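Local atomic coordinates of lymphotactin (PDB entry 2NYZ), a protein that probably acts as a chemokine, a secreted signal that attracts lymphocytes but not monocytes or neutrophils. Residues 18-21 with 22-25. Sequence-based numbering, arbitrary orientation.
Sequences RLPV and SRIK
The side chain of I24 folds back over the turn that precedes it and ends against L19. Its CB lies 3.9 Å from V21 O. From there CG1, set beside the backbone N and anti to the carbonyl carbon (chi1 -36°), passes 3.4 Å from P20 O. At the tip, CD1 comes to 3.3 Å from L19 CD2, the two side chains meeting at a slant. Two branched aliphatic residues suit this place, because both are buried: L19 and I24 also rest on F39 of strand 37-41, while W55 and M63 of helix 54-64 touch L19 and I24 respectively. The turn between them is the short 3-10 turn of the chemokine fold, which joins the long N-terminal loop to the first strand of the three-stranded sheet beneath the C-terminal helix. It is closed by I24 N, which donates to V21 O over 3.1 Å, the donor standing above the carbonyl plane. P20 O accepts a weaker bond from R23 N at 2.7 Å, bent to 126°. Proline, with its restricted phi and no N-H to satisfy, fits the entrance of such a turn; its CB also packs against S22 OG. R23 starts beside the proline, with CG 4.1 Å from P20 CB, and then bends at chi2 (-65°). The bend leads the guanidinium away from 18-21 and past the preceding residue, so that NH1 donates to S22 O at 3.0 Å, the oxygen lying almost in the guanidinium plane. Beyond the turn, NH2 makes a salt bridge to an acidic side chain of the chain of another protein. A leucine here would probably leave S22 O without this donor and that acidic group without its positive mate. On the backbone, R23 pairs with K42 and K25 with I40, so that pairing begins one residue before strand 24-28.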
ATOM      1  N   ARG D  18     -18.835 -16.188  16.793  1.00 53.21           N
ATOM      2  CA  ARG D  18     -19.637 -17.108  17.569  1.00 52.43           C
ATOM      3  C   ARG D  18     -20.936 -17.327  16.820  1.00 50.55           C
ATOM      4  O   ARG D  18     -21.365 -16.472  16.051  1.00 51.62           O
ATOM      5  CB  ARG D  18     -19.919 -16.536  18.956  1.00 55.82           C
ATOM      6  CG  ARG D  18     -18.679 -16.316  19.805  1.00 61.45           C
ATOM      7  CD  ARG D  18     -19.087 -15.876  21.194  1.00 67.45           C
ATOM      8  NE  ARG D  18     -17.994 -15.249  21.925  1.00 70.43           N
ATOM      9  CZ  ARG D  18     -18.168 -14.506  23.013  1.00 73.18           C
ATOM     10  NH1 ARG D  18     -19.393 -14.301  23.488  1.00 75.14           N
ATOM     11  NH2 ARG D  18     -17.123 -13.964  23.623  1.00 77.63           N
ATOM     12  N   LEU D  19     -21.554 -18.479  17.045  1.00 48.95           N
ATOM     13  CA  LEU D  19     -22.806 -18.829  16.395  1.00 49.87           C
ATOM     14  C   LEU D  19     -23.885 -19.008  17.466  1.00 53.46           C
ATOM     15  O   LEU D  19     -23.694 -19.748  18.430  1.00 56.40           O
ATOM     16  CB  LEU D  19     -22.612 -20.122  15.609  1.00 44.62           C
ATOM     17  CG  LEU D  19     -23.546 -20.466  14.452  1.00 38.84           C
ATOM     18  CD1 LEU D  19     -23.698 -19.290  13.481  1.00 33.15           C
ATOM     19  CD2 LEU D  19     -22.962 -21.672  13.750  1.00 26.21           C
ATOM     20  N   PRO D  20     -25.030 -18.321  17.323  1.00 55.35           N
ATOM     21  CA  PRO D  20     -26.101 -18.448  18.319  1.00 54.91           C
ATOM     22  C   PRO D  20     -26.663 -19.863  18.389  1.00 53.10           C
ATOM     23  O   PRO D  20     -26.960 -20.478  17.362  1.00 48.97           O
ATOM     24  CB  PRO D  20     -27.156 -17.456  17.832  1.00 52.17           C
ATOM     25  CG  PRO D  20     -26.371 -16.475  17.025  1.00 55.82           C
ATOM     26  CD  PRO D  20     -25.405 -17.353  16.281  1.00 56.50           C
ATOM     27  N   VAL D  21     -26.804 -20.377  19.604  1.00 53.96           N
ATOM     28  CA  VAL D  21     -27.357 -21.714  19.785  1.00 55.60           C
ATOM     29  C   VAL D  21     -28.719 -21.712  19.093  1.00 55.43           C
ATOM     30  O   VAL D  21     -29.184 -22.737  18.583  1.00 52.55           O
ATOM     31  CB  VAL D  21     -27.511 -22.049  21.300  1.00 56.98           C
ATOM     32  CG1 VAL D  21     -28.322 -20.963  21.992  1.00 58.66           C
ATOM     33  CG2 VAL D  21     -28.162 -23.409  21.478  1.00 52.58           C
ATOM     34  N   SER D  22     -29.331 -20.532  19.058  1.00 55.33           N
ATOM     35  CA  SER D  22     -30.629 -20.339  18.434  1.00 58.59           C
ATOM     36  C   SER D  22     -30.554 -20.417  16.909  1.00 61.31           C
ATOM     37  O   SER D  22     -31.462 -19.967  16.214  1.00 63.37           O
ATOM     38  CB  SER D  22     -31.190 -18.982  18.832  1.00 60.32           C
ATOM     39  OG  SER D  22     -30.334 -17.944  18.391  1.00 66.72           O
ATOM     40  N   ARG D  23     -29.471 -20.980  16.388  1.00 62.54           N
ATOM     41  CA  ARG D  23     -29.302 -21.099  14.946  1.00 60.64           C
ATOM     42  C   ARG D  23     -28.774 -22.473  14.595  1.00 59.56           C
ATOM     43  O   ARG D  23     -28.805 -22.876  13.433  1.00 59.88           O
ATOM     44  CB  ARG D  23     -28.327 -20.036  14.425  1.00 61.54           C
ATOM     45  CG  ARG D  23     -28.912 -18.639  14.298  1.00 60.01           C
ATOM     46  CD  ARG D  23     -30.000 -18.605  13.246  1.00 65.27           C
ATOM     47  NE  ARG D  23     -30.528 -17.259  13.052  1.00 73.22           N
ATOM     48  CZ  ARG D  23     -31.360 -16.651  13.889  1.00 79.73           C
ATOM     49  NH1 ARG D  23     -31.775 -17.267  14.987  1.00 86.39           N
ATOM     50  NH2 ARG D  23     -31.776 -15.419  13.631  1.00 83.75           N
ATOM     51  N   ILE D  24     -28.284 -23.191  15.601  1.00 57.74           N
ATOM     52  CA  ILE D  24     -27.742 -24.520  15.377  1.00 54.89           C
ATOM     53  C   ILE D  24     -28.859 -25.556  15.358  1.00 58.63           C
ATOM     54  O   ILE D  24     -29.918 -25.355  15.950  1.00 61.53           O
ATOM     55  CB  ILE D  24     -26.757 -24.920  16.473  1.00 48.02           C
ATOM     56  CG1 ILE D  24     -25.938 -23.710  16.933  1.00 42.35           C
ATOM     57  CG2 ILE D  24     -25.853 -26.012  15.957  1.00 48.24           C
ATOM     58  CD1 ILE D  24     -25.014 -23.164  15.917  1.00 42.94           C
ATOM     59  N   LYS D  25     -28.618 -26.665  14.669  1.00 59.89           N
ATOM     60  CA  LYS D  25     -29.592 -27.738  14.573  1.00 60.85           C
ATOM     61  C   LYS D  25     -28.968 -28.972  15.198  1.00 61.67           C
ATOM     62  O   LYS D  25     -29.565 -29.614  16.055  1.00 65.59           O
ATOM     63  CB  LYS D  25     -29.950 -27.995  13.104  1.00 64.71           C
ATOM     64  CG  LYS D  25     -30.916 -29.155  12.856  1.00 71.77           C
ATOM     65  CD  LYS D  25     -31.667 -29.002  11.525  1.00 73.67           C
ATOM     66  CE  LYS D  25     -30.726 -28.927  10.329  1.00 74.08           C
ATOM     67  NZ  LYS D  25     -31.443 -28.483   9.095  1.00 72.13           N
TER